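2-nitrobenzoate nitroreductase (Pseudomonas fluorescens, PDB 4Z85) acts as a 2-nitrobenzoate 2-nitroreductase, an oxidoreductase of the flavoredoxin family that uses FMN as its cofactor. Local coordinates at residues Ile137-Lys142 against Gly158-Met163; Pro55-Ala60 against Glu85-Asn90; Leu29-Asn34 against Pro130-Ala135; Pro24-Leu29 against Ser45-Met50; Asn40-Ser45 against Lys75-Asn80. All coordinates share one frame; numbering follows the deposited sequence. Where two conformers were deposited one is given.

Contact 1. Residues Ile137-Lys142 against Gly158-Met163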
# COMPACT_ATOMS: atom_id res chain seq x y z
N ILE A 137 -14.85 -4.35 7.05
CA ILE A 137 -13.89 -4.37 8.15
C ILE A 137 -13.58 -2.93 8.46
O ILE A 137 -13.55 -2.10 7.56
CB ILE A 137 -12.58 -5.13 7.79
CG1 ILE A 137 -12.86 -6.58 7.36
CG2 ILE A 137 -11.61 -5.12 8.96
CD1 ILE A 137 -11.62 -7.34 6.93
N ALA A 138 -13.38 -2.61 9.74
CA ALA A 138 -12.97 -1.27 10.13
C ALA A 138 -11.92 -1.32 11.22
O ALA A 138 -11.96 -2.18 12.09
CB ALA A 138 -14.17 -0.44 10.58
N TRP A 139 -10.94 -0.44 11.15
CA TRP A 139 -9.95 -0.28 12.21
C TRP A 139 -10.34 0.92 13.05
O TRP A 139 -10.51 2.03 12.54
CB TRP A 139 -8.55 -0.07 11.64
CG TRP A 139 -7.93 -1.20 10.90
CD1 TRP A 139 -8.38 -2.49 10.81
CD2 TRP A 139 -6.72 -1.15 10.14
NE1 TRP A 139 -7.51 -3.24 10.05
CE2 TRP A 139 -6.48 -2.44 9.63
CE3 TRP A 139 -5.80 -0.13 9.83
CZ2 TRP A 139 -5.38 -2.74 8.82
CZ3 TRP A 139 -4.71 -0.42 9.04
CH2 TRP A 139 -4.51 -1.72 8.55
N GLU A 140 -10.50 0.71 14.36
CA GLU A 140 -10.62 1.79 15.32
C GLU A 140 -9.21 2.22 15.71
O GLU A 140 -8.43 1.41 16.25
CB GLU A 140 -11.43 1.33 16.55
CG GLU A 140 -12.83 0.80 16.18
CD GLU A 140 -13.68 0.44 17.39
OE1 GLU A 140 -13.17 0.51 18.52
OE2 GLU A 140 -14.86 0.08 17.19
N CYS A 141 -8.91 3.48 15.40
CA CYS A 141 -7.55 4.00 15.47
C CYS A 141 -7.37 5.23 16.33
O CYS A 141 -8.26 6.09 16.43
CB CYS A 141 -7.04 4.34 14.07
SG CYS A 141 -7.23 3.02 12.86
N LYS A 142 -6.18 5.30 16.92
CA LYS A 142 -5.72 6.50 17.58
C LYS A 142 -4.53 7.06 16.83
O LYS A 142 -3.77 6.32 16.19
CB LYS A 142 -5.35 6.20 19.04
CG LYS A 142 -6.57 5.81 19.86
CD LYS A 142 -6.18 5.48 21.30
CE LYS A 142 -7.40 5.41 22.22
NZ LYS A 142 -7.01 5.08 23.63
N GLY A 158 -1.07 6.07 12.27
CA GLY A 158 -2.16 5.71 13.15
C GLY A 158 -1.83 4.41 13.85
O GLY A 158 -1.11 3.58 13.29
N GLU A 159 -2.38 4.23 15.05
CA GLU A 159 -2.25 2.97 15.77
C GLU A 159 -3.61 2.29 15.84
O GLU A 159 -4.61 2.92 16.20
CB GLU A 159 -1.70 3.19 17.18
CG GLU A 159 -1.66 1.90 18.01
CD GLU A 159 -1.05 2.11 19.37
OE1 GLU A 159 -0.59 3.25 19.64
OE2 GLU A 159 -1.02 1.14 20.16
N ILE A 160 -3.66 1.03 15.44
CA ILE A 160 -4.89 0.27 15.51
C ILE A 160 -5.14 -0.15 16.95
O ILE A 160 -4.33 -0.87 17.53
CB ILE A 160 -4.84 -0.97 14.62
CG1 ILE A 160 -4.45 -0.59 13.20
CG2 ILE A 160 -6.18 -1.70 14.65
CD1 ILE A 160 -4.04 -1.77 12.35
N VAL A 161 -6.25 0.28 17.53
CA VAL A 161 -6.54 -0.15 18.89
C VAL A 161 -7.56 -1.27 18.89
O VAL A 161 -7.52 -2.14 19.77
CB VAL A 161 -7.02 1.02 19.77
CG1 VAL A 161 -5.96 2.11 19.76
CG2 VAL A 161 -8.33 1.57 19.29
N ALA A 162 -8.45 -1.28 17.90
CA ALA A 162 -9.36 -2.44 17.78
C ALA A 162 -9.85 -2.61 16.36
O ALA A 162 -9.72 -1.71 15.55
CB ALA A 162 -10.55 -2.31 18.74
N MET A 163 -10.42 -3.78 16.05
CA MET A 163 -10.99 -4.01 14.72
C MET A 163 -12.44 -4.48 14.76
O MET A 163 -12.82 -5.30 15.60
CB MET A 163 -10.16 -5.03 13.95
CG MET A 163 -8.71 -4.65 13.70
SD MET A 163 -7.92 -5.86 12.62
CE MET A 163 -6.20 -5.31 12.61
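Glu140 faces both Val161 and Ala162 across an antiparallel strand pair, a classic beta bulge in the hairpin of strands 137-150 and 153-165. The evidence lies in the backbone bonds: Glu140 O accepts from Val161 N at 2.8 Å, nearly along the C=O axis, and from Ala162 N at 3.2 Å, on a lone pair. Glu140 N returns a bond to Ala162 O. Past the bulge, Lys142 and Glu159 form a regular hydrogen-bonded pair, with Glu159 N 2.8 Å from Lys142 O and an almost straight N-H...O angle of 179°.

Apolar contacts centre on the Trp139 indole. Ile160 CD1 sits over one face, 3.4 Å from the centroid of the six-membered ring and 9° off its normal, a CH-pi contact. Met163 runs beside the indole, pointing the same way; its CE lies 3.5 Å from Trp139 NE1, while its sulfur makes an oblique Met-aromatic contact with the five-membered ring. On the face that carries Lys142, Val161 CG1 comes within 3.7 Å of Lys142 CD.

Strand 86-90 flanks 137-142 and strand 55-62 flanks 158-163. Trp139 NE1 bonds Ser21 of the second subunit, and that subunit's strand continues the sheet beyond Ala162 and Met163.

Contact 2. Residues Pro55-Ala60 against Glu85-Asn90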
# COMPACT_ATOMS: atom_id res chain seq x y z
N PRO A 55 0.93 -1.84 16.57
CA PRO A 55 0.22 -2.02 15.30
C PRO A 55 -0.01 -0.68 14.60
O PRO A 55 -0.99 0.01 14.89
CB PRO A 55 -1.11 -2.67 15.73
CG PRO A 55 -1.31 -2.20 17.12
CD PRO A 55 0.06 -2.12 17.73
N LEU A 56 0.91 -0.31 13.70
CA LEU A 56 0.90 1.02 13.11
C LEU A 56 0.70 0.93 11.61
O LEU A 56 1.12 -0.05 10.97
CB LEU A 56 2.21 1.76 13.37
CG LEU A 56 2.62 2.05 14.81
CD1 LEU A 56 3.82 3.00 14.81
CD2 LEU A 56 1.48 2.63 15.61
N PHE A 57 0.09 1.99 11.07
CA PHE A 57 -0.05 2.17 9.62
C PHE A 57 0.21 3.63 9.26
O PHE A 57 0.24 4.50 10.13
CB PHE A 57 -1.45 1.75 9.14
CG PHE A 57 -2.54 2.54 9.77
CD1 PHE A 57 -2.97 3.74 9.20
CD2 PHE A 57 -3.12 2.11 10.95
CE1 PHE A 57 -3.97 4.49 9.80
CE2 PHE A 57 -4.13 2.86 11.57
CZ PHE A 57 -4.55 4.05 10.99
N VAL A 58 0.36 3.90 7.96
CA VAL A 58 0.58 5.28 7.51
C VAL A 58 -0.39 5.60 6.37
O VAL A 58 -0.71 4.75 5.55
CB VAL A 58 2.06 5.51 7.06
CG1 VAL A 58 2.45 4.68 5.82
CG2 VAL A 58 2.34 6.99 6.83
N ILE A 59 -0.92 6.83 6.39
CA ILE A 59 -1.71 7.37 5.28
C ILE A 59 -1.14 8.72 4.90
O ILE A 59 -0.97 9.57 5.77
CB ILE A 59 -3.19 7.56 5.66
CG1 ILE A 59 -3.79 6.24 6.14
CG2 ILE A 59 -3.96 8.11 4.47
CD1 ILE A 59 -5.16 6.38 6.76
N ALA A 60 -0.84 8.94 3.63
CA ALA A 60 -0.39 10.28 3.21
C ALA A 60 -1.62 11.10 2.83
O ALA A 60 -2.45 10.64 2.06
CB ALA A 60 0.61 10.18 2.06
N GLU A 85 -7.48 13.06 17.83
CA GLU A 85 -6.47 12.01 17.98
C GLU A 85 -7.09 10.63 17.82
O GLU A 85 -6.57 9.63 18.32
CB GLU A 85 -5.76 12.15 19.33
CG GLU A 85 -5.16 13.53 19.50
CD GLU A 85 -4.43 13.71 20.81
OE1 GLU A 85 -3.99 12.70 21.40
OE2 GLU A 85 -4.31 14.88 21.25
N GLN A 86 -8.21 10.59 17.09
CA GLN A 86 -8.94 9.36 16.83
C GLN A 86 -9.50 9.38 15.42
O GLN A 86 -9.82 10.45 14.91
CB GLN A 86 -10.10 9.17 17.80
CG GLN A 86 -9.81 9.33 19.25
CD GLN A 86 -11.05 9.06 20.09
OE1 GLN A 86 -12.17 9.13 19.59
NE2 GLN A 86 -10.85 8.74 21.35
N PHE A 87 -9.64 8.20 14.83
CA PHE A 87 -10.33 8.08 13.54
C PHE A 87 -10.56 6.62 13.20
O PHE A 87 -10.02 5.72 13.86
CB PHE A 87 -9.56 8.78 12.41
CG PHE A 87 -8.16 8.27 12.19
CD1 PHE A 87 -7.12 8.69 13.01
CD2 PHE A 87 -7.87 7.40 11.14
CE1 PHE A 87 -5.82 8.24 12.80
CE2 PHE A 87 -6.58 6.95 10.93
CZ PHE A 87 -5.55 7.36 11.76
N VAL A 88 -11.39 6.38 12.18
CA VAL A 88 -11.64 5.01 11.75
C VAL A 88 -11.16 4.82 10.33
O VAL A 88 -11.44 5.64 9.46
CB VAL A 88 -13.13 4.64 11.81
CG1 VAL A 88 -13.39 3.28 11.12
CG2 VAL A 88 -13.61 4.59 13.27
N VAL A 89 -10.43 3.73 10.11
CA VAL A 89 -10.15 3.29 8.75
C VAL A 89 -11.18 2.24 8.34
O VAL A 89 -11.21 1.15 8.87
CB VAL A 89 -8.72 2.72 8.61
CG1 VAL A 89 -8.51 2.15 7.20
CG2 VAL A 89 -7.69 3.81 8.90
N ASN A 90 -12.03 2.59 7.38
CA ASN A 90 -13.01 1.65 6.86
C ASN A 90 -12.45 1.04 5.60
O ASN A 90 -12.02 1.76 4.71
CB ASN A 90 -14.33 2.35 6.51
CG ASN A 90 -14.94 3.05 7.70
OD1 ASN A 90 -15.67 2.44 8.48
ND2 ASN A 90 -14.66 4.34 7.84
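Strands 55-60 and 86-90, which carry Phe57 and Phe87, run 11.1 Å apart at their axes and at 85° to each other, too far for backbone pairing, so their side chains meet across the interior of the closed antiparallel barrel. This is core packing of the flavin reductase-like domain, and all four touching residues are buried and apolar.

Phe57 and Phe87 reach toward each other tip to tip. Their ring planes stand 79° apart with centroids separated by 5.8 Å, yet neither ring lies over the face of the other, which separates this rim-to-rim pair from a T-shaped stack. Phe87 CE2 approaches the edge of the Phe57 ring in its plane. In both residues the bond to CB already points toward the facing strand.

Ile59 and Val89 slide past each other in opposite directions, with Ile59 CD1 4.2 Å from Val89 CG2. Ile59 CD1 also lies 4.4 Å from Phe87 CE2, a looser approach. Around them Trp139 meets the Phe57 ring and Phe47 packs on both Phe57 and Ile59, continuing the core. The tightest point is at the ring tips, where Phe57 CZ stands 3.5 Å from Phe87 CE2, with Val89 CG2 3.8 Å from that same CZ.

Contact 3. Residues Leu29-Asn34 against Pro130-Ala135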
# COMPACT_ATOMS: atom_id res chain seq x y z
N LEU A 29 -10.77 4.22 3.71
CA LEU A 29 -11.87 5.19 3.71
C LEU A 29 -11.98 5.69 5.15
O LEU A 29 -12.52 5.02 6.00
CB LEU A 29 -13.16 4.55 3.21
CG LEU A 29 -14.43 5.40 3.21
CD1 LEU A 29 -14.17 6.76 2.60
CD2 LEU A 29 -15.51 4.63 2.45
N VAL A 30 -11.40 6.86 5.39
CA VAL A 30 -11.25 7.40 6.74
C VAL A 30 -12.48 8.18 7.14
O VAL A 30 -12.87 9.13 6.45
CB VAL A 30 -10.00 8.30 6.82
CG1 VAL A 30 -9.86 8.92 8.21
CG2 VAL A 30 -8.75 7.49 6.47
N THR A 31 -13.10 7.76 8.24
CA THR A 31 -14.11 8.59 8.90
C THR A 31 -13.49 9.30 10.09
O THR A 31 -12.67 8.72 10.83
CB THR A 31 -15.36 7.78 9.34
OG1 THR A 31 -14.98 6.56 9.99
CG2 THR A 31 -16.25 7.46 8.14
N SER A 32 -13.85 10.57 10.25
CA SER A 32 -13.32 11.40 11.32
C SER A 32 -14.41 12.37 11.78
O SER A 32 -15.41 12.53 11.09
CB SER A 32 -12.07 12.15 10.84
OG SER A 32 -12.31 12.91 9.67
N LEU A 33 -14.22 13.00 12.94
CA LEU A 33 -15.21 13.96 13.45
C LEU A 33 -14.63 15.37 13.58
O LEU A 33 -13.50 15.54 14.05
CB LEU A 33 -15.73 13.51 14.81
CG LEU A 33 -16.54 12.23 14.88
CD1 LEU A 33 -16.84 11.89 16.34
CD2 LEU A 33 -17.83 12.38 14.09
N ASN A 34 -15.39 16.38 13.17
CA ASN A 34 -14.94 17.76 13.35
C ASN A 34 -15.36 18.32 14.72
O ASN A 34 -15.85 17.57 15.58
CB ASN A 34 -15.46 18.67 12.23
CG ASN A 34 -16.97 18.88 12.26
OD1 ASN A 34 -17.67 18.39 13.14
ND2 ASN A 34 -17.47 19.64 11.29
N PRO A 130 -17.26 7.17 14.68
CA PRO A 130 -18.04 6.02 14.22
C PRO A 130 -17.46 5.42 12.93
O PRO A 130 -16.74 6.11 12.21
CB PRO A 130 -19.41 6.63 13.94
CG PRO A 130 -19.10 8.00 13.48
CD PRO A 130 -17.91 8.44 14.30
N ARG A 131 -17.80 4.17 12.68
CA ARG A 131 -17.47 3.50 11.44
C ARG A 131 -18.64 3.60 10.48
O ARG A 131 -19.75 3.96 10.89
CB ARG A 131 -17.14 2.04 11.69
CG ARG A 131 -18.35 1.21 12.08
CD ARG A 131 -18.01 -0.25 12.12
NE ARG A 131 -19.10 -1.08 12.66
CZ ARG A 131 -20.14 -1.51 11.95
NH1 ARG A 131 -20.27 -1.17 10.68
NH2 ARG A 131 -21.06 -2.27 12.53
N ILE A 132 -18.39 3.29 9.22
CA ILE A 132 -19.45 3.22 8.22
C ILE A 132 -20.22 1.93 8.41
O ILE A 132 -19.63 0.86 8.56
CB ILE A 132 -18.85 3.30 6.80
CG1 ILE A 132 -18.40 4.74 6.53
CG2 ILE A 132 -19.85 2.81 5.75
CD1 ILE A 132 -17.50 4.87 5.32
N THR A 133 -21.56 2.02 8.45
CA THR A 133 -22.37 0.86 8.80
C THR A 133 -22.12 -0.30 7.84
O THR A 133 -21.99 -1.45 8.27
CB THR A 133 -23.88 1.22 8.81
OG1 THR A 133 -24.11 2.27 9.76
CG2 THR A 133 -24.72 0.02 9.22
N ASP A 134 -21.98 -0.01 6.55
CA ASP A 134 -21.85 -1.08 5.57
C ASP A 134 -20.40 -1.59 5.36
O ASP A 134 -20.17 -2.43 4.48
CB ASP A 134 -22.41 -0.62 4.22
CG ASP A 134 -23.93 -0.69 4.15
OD1 ASP A 134 -24.55 -1.30 5.04
OD2 ASP A 134 -24.49 -0.14 3.17
N ALA A 135 -19.44 -1.09 6.13
CA ALA A 135 -18.03 -1.47 5.91
C ALA A 135 -17.78 -2.94 6.24
O ALA A 135 -18.30 -3.45 7.23
CB ALA A 135 -17.09 -0.59 6.74
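Thr31 donates its hydroxyl to the backbone of Pro130, the one hydrogen bond between strand segment 29-34 and segment 130-135. Thr31 OG1 lies 2.9 Å from Pro130 O, in the plane of the carbonyl and at a C=O...donor angle of 154°. Chi1 of 45° places OG1 between the backbone N and the carbonyl carbon, while CG2 stands anti to the carbonyl carbon. The two branches thereby divide the work, the hydroxyl gripping Pro130 and Thr31 CG2 resting 3.8 Å from Ile132 CG1.

The remaining contacts are apolar. Leu29 and Ile132 cross at about a right angle, with Leu29 CD2 3.5 Å from Ile132 CD1. At the other end Leu33 and Pro130 meet tip to tip, Leu33 CD2 approaching Pro130 CD at 3.9 Å.

Within 130-135 a type I turn runs from Ile132 to Ala135, closed by Ala135 N to Ile132 O at 3.1 Å. The Arg131 side chain leaves its backbone away from the strand; its NH1 bonds Thr133 O at 3.0 Å with the oxygen in the guanidinium plane, and Tyr164 gives the same side chain a cation-pi partner.

Asn90 ties both sides, its ND2 bonding Leu29 O and Thr31 OG1, its OD1 accepting from Ile132 N. The Thr31 hydroxyl therefore donates to Pro130 and accepts from Asn90, so a buried polar atom is satisfied in both roles and its rotation is probably fixed, with hydrocarbon packed to its flanks.

Contact 4. Residues Pro24-Leu29 against Ser45-Met50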
# COMPACT_ATOMS: atom_id res chain seq x y z
N PRO A 24 -1.78 -3.12 -7.18
CA PRO A 24 -2.96 -2.36 -6.75
C PRO A 24 -2.73 -1.85 -5.32
O PRO A 24 -1.96 -2.48 -4.57
CB PRO A 24 -4.07 -3.42 -6.80
CG PRO A 24 -3.34 -4.70 -6.41
CD PRO A 24 -1.95 -4.58 -6.99
N ARG A 25 -3.34 -0.72 -4.96
CA ARG A 25 -3.18 -0.10 -3.65
C ARG A 25 -4.40 -0.32 -2.77
O ARG A 25 -5.54 -0.27 -3.25
CB ARG A 25 -2.91 1.40 -3.80
CG ARG A 25 -1.70 1.71 -4.67
CD ARG A 25 -1.34 3.18 -4.65
NE ARG A 25 -2.35 4.07 -5.24
CZ ARG A 25 -2.50 4.30 -6.54
NH1 ARG A 25 -1.80 3.64 -7.44
NH2 ARG A 25 -3.41 5.19 -6.94
N PRO A 26 -4.18 -0.57 -1.48
CA PRO A 26 -5.32 -0.68 -0.56
C PRO A 26 -5.93 0.70 -0.31
O PRO A 26 -5.22 1.71 -0.40
CB PRO A 26 -4.69 -1.23 0.72
CG PRO A 26 -3.29 -0.63 0.69
CD PRO A 26 -2.89 -0.62 -0.77
N ILE A 27 -7.21 0.72 0.02
CA ILE A 27 -7.95 1.98 0.18
C ILE A 27 -8.41 2.15 1.62
O ILE A 27 -9.13 1.31 2.16
CB ILE A 27 -9.16 2.04 -0.75
CG1 ILE A 27 -8.72 1.83 -2.20
CG2 ILE A 27 -9.87 3.40 -0.63
CD1 ILE A 27 -9.90 1.63 -3.17
N ALA A 28 -7.96 3.23 2.24
CA ALA A 28 -8.42 3.59 3.57
C ALA A 28 -9.53 4.62 3.44
O ALA A 28 -9.27 5.77 3.08
CB ALA A 28 -7.27 4.14 4.42
N LEU A 29 -10.77 4.22 3.71
CA LEU A 29 -11.87 5.19 3.71
C LEU A 29 -11.98 5.69 5.15
O LEU A 29 -12.52 5.02 6.00
CB LEU A 29 -13.16 4.55 3.21
CG LEU A 29 -14.43 5.40 3.21
CD1 LEU A 29 -14.17 6.76 2.60
CD2 LEU A 29 -15.51 4.63 2.45
N SER A 45 -5.51 6.13 -0.92
CA SER A 45 -4.81 4.89 -1.27
C SER A 45 -3.28 5.02 -1.16
O SER A 45 -2.57 4.08 -1.46
CB SER A 45 -5.23 4.40 -2.67
OG SER A 45 -4.69 5.21 -3.70
N ALA A 46 -2.78 6.17 -0.69
CA ALA A 46 -1.36 6.26 -0.33
C ALA A 46 -1.27 5.80 1.12
O ALA A 46 -1.18 6.61 2.04
CB ALA A 46 -0.82 7.69 -0.49
N PHE A 47 -1.33 4.48 1.30
CA PHE A 47 -1.74 3.88 2.57
C PHE A 47 -1.15 2.50 2.66
O PHE A 47 -1.24 1.74 1.69
CB PHE A 47 -3.27 3.81 2.63
CG PHE A 47 -3.85 2.81 3.64
CD1 PHE A 47 -3.50 2.86 4.99
CD2 PHE A 47 -4.80 1.88 3.23
CE1 PHE A 47 -4.09 1.97 5.90
CE2 PHE A 47 -5.39 1.00 4.12
CZ PHE A 47 -5.04 1.05 5.46
N ASN A 48 -0.56 2.16 3.81
CA ASN A 48 -0.32 0.74 4.09
C ASN A 48 0.00 0.56 5.56
O ASN A 48 0.25 1.52 6.26
CB ASN A 48 0.81 0.17 3.22
CG ASN A 48 0.53 -1.27 2.78
OD1 ASN A 48 -0.07 -2.03 3.53
ND2 ASN A 48 0.94 -1.63 1.56
N TYR A 49 -0.01 -0.69 6.02
CA TYR A 49 0.43 -0.95 7.39
C TYR A 49 1.95 -0.87 7.46
O TYR A 49 2.66 -1.09 6.46
CB TYR A 49 -0.06 -2.32 7.89
CG TYR A 49 0.81 -3.50 7.52
CD1 TYR A 49 0.73 -4.09 6.26
CD2 TYR A 49 1.72 -4.04 8.44
CE1 TYR A 49 1.53 -5.17 5.92
CE2 TYR A 49 2.52 -5.12 8.11
CZ TYR A 49 2.42 -5.68 6.86
OH TYR A 49 3.22 -6.77 6.55
N MET A 50 2.45 -0.56 8.65
CA MET A 50 3.88 -0.44 8.83
C MET A 50 4.42 -1.50 9.77
O MET A 50 5.54 -1.98 9.58
CB MET A 50 4.23 0.95 9.35
CG MET A 50 4.06 2.05 8.29
SD MET A 50 5.40 2.08 7.06
CE MET A 50 4.66 1.36 5.61
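Pro26 O is buried against Ser45 with no hydrogen-bond partner in the model; what approaches it is the Ser45 CA, at 3.3 Å, in a CA-H...O contact with an angle of 138° at the hydrogen. This weak contact marks where segment 24-29 passes across 45-50.

One conventional bond crosses here. Arg25 NE donates to Ser45 OG at 3.0 Å, with an N-H...O angle of 161° and the hydroxyl oxygen close to the guanidinium plane. The Arg25 chain is bent at chi3, -65°, which puts NE beside that oxygen. Its NH1 is held separately by the carbonyls of Thr19 and Val22. An alanine in place of Arg25 would probably leave Ser45 OG without this donor and the Thr19 and Val22 oxygens without theirs.

Phe47 carries the apolar half. Ala28 CB lies over the centre of one ring face, 3.6 Å from the centroid, a CH-pi contact. Pro26 crosses the ring obliquely, its CG 3.9 Å from Phe47 CD2, and the same CG sits 3.3 Å from Phe47 O. Phe47 O accepts its hydrogen bond from Asn48 ND2 of the second subunit, so the contact borders the dimer interface.

With Ala28 pairing to Tyr44, and Ala46 centring an inverse gamma turn, this is the place where the hairpin of strands 28-33 and 39-52 enters the closed barrel characteristic of flavin reductase-like, FMN-binding domains.

Contact 5. Residues Asn40-Ser45 against Lys75-Asn80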
# COMPACT_ATOMS: atom_id res chain seq x y z
N ASN A 40 -16.82 13.46 8.76
CA ASN A 40 -16.26 13.55 7.43
C ASN A 40 -15.78 12.17 7.00
O ASN A 40 -15.42 11.34 7.84
CB ASN A 40 -15.12 14.56 7.38
CG ASN A 40 -15.61 15.99 7.53
OD1 ASN A 40 -15.26 16.68 8.49
ND2 ASN A 40 -16.41 16.45 6.58
N ALA A 41 -15.80 11.92 5.69
CA ALA A 41 -15.33 10.65 5.14
C ALA A 41 -14.51 10.94 3.89
O ALA A 41 -14.92 11.74 3.05
CB ALA A 41 -16.50 9.75 4.82
N ALA A 42 -13.33 10.34 3.78
CA ALA A 42 -12.49 10.60 2.62
C ALA A 42 -11.59 9.39 2.36
O ALA A 42 -11.04 8.83 3.30
CB ALA A 42 -11.65 11.84 2.82
N PRO A 43 -11.51 8.95 1.10
CA PRO A 43 -10.68 7.78 0.78
C PRO A 43 -9.25 8.16 0.41
O PRO A 43 -8.98 9.17 -0.26
CB PRO A 43 -11.39 7.18 -0.44
CG PRO A 43 -11.91 8.42 -1.16
CD PRO A 43 -12.32 9.38 -0.05
N TYR A 44 -8.33 7.30 0.83
CA TYR A 44 -6.90 7.50 0.54
C TYR A 44 -6.25 6.18 0.17
O TYR A 44 -6.42 5.22 0.90
CB TYR A 44 -6.18 8.06 1.77
CG TYR A 44 -6.73 9.37 2.24
CD1 TYR A 44 -6.29 10.56 1.68
CD2 TYR A 44 -7.69 9.42 3.22
CE1 TYR A 44 -6.80 11.78 2.09
CE2 TYR A 44 -8.21 10.63 3.65
CZ TYR A 44 -7.76 11.80 3.08
OH TYR A 44 -8.26 13.01 3.49
N SER A 45 -5.51 6.13 -0.92
CA SER A 45 -4.81 4.89 -1.27
C SER A 45 -3.28 5.02 -1.16
O SER A 45 -2.57 4.08 -1.46
CB SER A 45 -5.23 4.40 -2.67
OG SER A 45 -4.69 5.21 -3.70
N LYS A 75 -9.73 18.68 1.95
CA LYS A 75 -10.38 17.80 2.91
C LYS A 75 -10.02 18.17 4.36
O LYS A 75 -8.93 18.68 4.63
CB LYS A 75 -10.01 16.34 2.64
CG LYS A 75 -10.57 15.75 1.33
CD LYS A 75 -12.09 15.62 1.36
CE LYS A 75 -12.62 14.93 0.10
NZ LYS A 75 -14.10 14.76 0.13
N ASP A 76 -10.95 17.90 5.27
CA ASP A 76 -10.84 18.24 6.68
C ASP A 76 -10.26 17.12 7.53
O ASP A 76 -10.17 17.24 8.75
CB ASP A 76 -12.22 18.57 7.24
CG ASP A 76 -12.90 19.70 6.50
OD1 ASP A 76 -12.39 20.84 6.57
OD2 ASP A 76 -13.93 19.43 5.84
N THR A 77 -9.91 16.01 6.88
CA THR A 77 -9.48 14.81 7.58
C THR A 77 -8.36 15.09 8.59
O THR A 77 -8.44 14.67 9.75
CB THR A 77 -9.00 13.75 6.59
OG1 THR A 77 -9.99 13.58 5.57
CG2 THR A 77 -8.75 12.42 7.30
N LEU A 78 -7.34 15.81 8.14
CA LEU A 78 -6.16 16.06 8.95
C LEU A 78 -6.49 16.85 10.21
O LEU A 78 -6.04 16.49 11.30
CB LEU A 78 -5.10 16.80 8.13
CG LEU A 78 -3.71 16.90 8.76
CD1 LEU A 78 -3.19 15.52 9.14
CD2 LEU A 78 -2.74 17.59 7.81
N LYS A 79 -7.28 17.91 10.08
CA LYS A 79 -7.65 18.71 11.24
C LYS A 79 -8.49 17.91 12.24
O LYS A 79 -8.29 18.01 13.45
CB LYS A 79 -8.39 19.98 10.79
CG LYS A 79 -8.75 20.93 11.93
CD LYS A 79 -9.31 22.24 11.37
CE LYS A 79 -9.53 23.26 12.47
NZ LYS A 79 -10.04 24.54 11.91
N ASN A 80 -9.42 17.11 11.73
CA ASN A 80 -10.24 16.26 12.58
C ASN A 80 -9.40 15.25 13.37
O ASN A 80 -9.64 14.99 14.56
CB ASN A 80 -11.28 15.50 11.75
CG ASN A 80 -12.30 16.41 11.09
OD1 ASN A 80 -12.31 17.62 11.31
ND2 ASN A 80 -13.17 15.82 10.27
O HOH W 1 -12.29 11.89 7.37
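Asn40 and Tyr44, on strand 39-52, take hold of the start of helix 77-84 through two direct side-chain hydrogen bonds. In the first, Asn80 ND2 donates to Asn40 OD1 at 2.9 Å, with an N-H...O angle of 155°. The donor lies in the carbonyl plane on a lone pair, and the oxygen is likewise within the Asn80 amide plane; the two amides are nearly coplanar, 20° apart. Asn40 OD1 is thus satisfied by Asn80, while its ND2 bonds Glu113 OE1 and Asn80 ND2 has a second acceptor in Ser32 OG.

In the second, Tyr44 and Thr77 meet tip to tip. Tyr44 OH is 2.8 Å from Thr77 OG1, which lies at the edge of the phenol ring in its plane; either hydroxyl could be the donor. Thr77 OG1 stands anti to the carbonyl carbon (chi1 -50°), directed at the strand, and also lies 3.7 Å from Ala42 CB. A water joins more loosely, with weak bonds to Asn40 O at 3.2 Å and to Thr77 OG1 at 3.4 Å.

Lys75 packs through its aliphatic part, CD 4.1 Å from Ala42 CB, while its NZ goes to Glu113 in a salt bridge and to the carbonyls of Cys103 and Ser105.

Replacing Asn40 by a leucine would probably cost Asn80 ND2 its acceptor on the strand, leaving the bond to Ser32 OG, and Glu113 OE1 its side-chain donor, though Ala41 N still bonds that oxygen.

The arrangement is a helix whose first turn is fixed by polar side chains to strand 39-52 of the closed antiparallel barrel of this flavin reductase-like domain.

How the contacts relate
All five contacts involve strands of one closed barrel; contacts 3 and 5 attach a flanking segment and a helix to it. Contact 2 is pure core, hydrocarbon meeting hydrocarbon across the interior, while contact 1 is a neighbouring-strand pairing governed by backbone bonds. The two join directly: Trp139 N lies 2.8 Å from Val89 O, and Ile160 N 2.9 Å from Pro55 O. Contacts 3 and 4, overlapping at Leu29, which touches in contact 3, each mix one side-chain hydrogen bond with apolar packing. Contacts 4 and 5 overlap at Ser45, which touches in contact 4. Contact 5 is the most polar, with exposed Lys75 and Asp76 at its margin. Contacts 1, 2 and 4 touch the second subunit, whereas no other chain reaches contact 3.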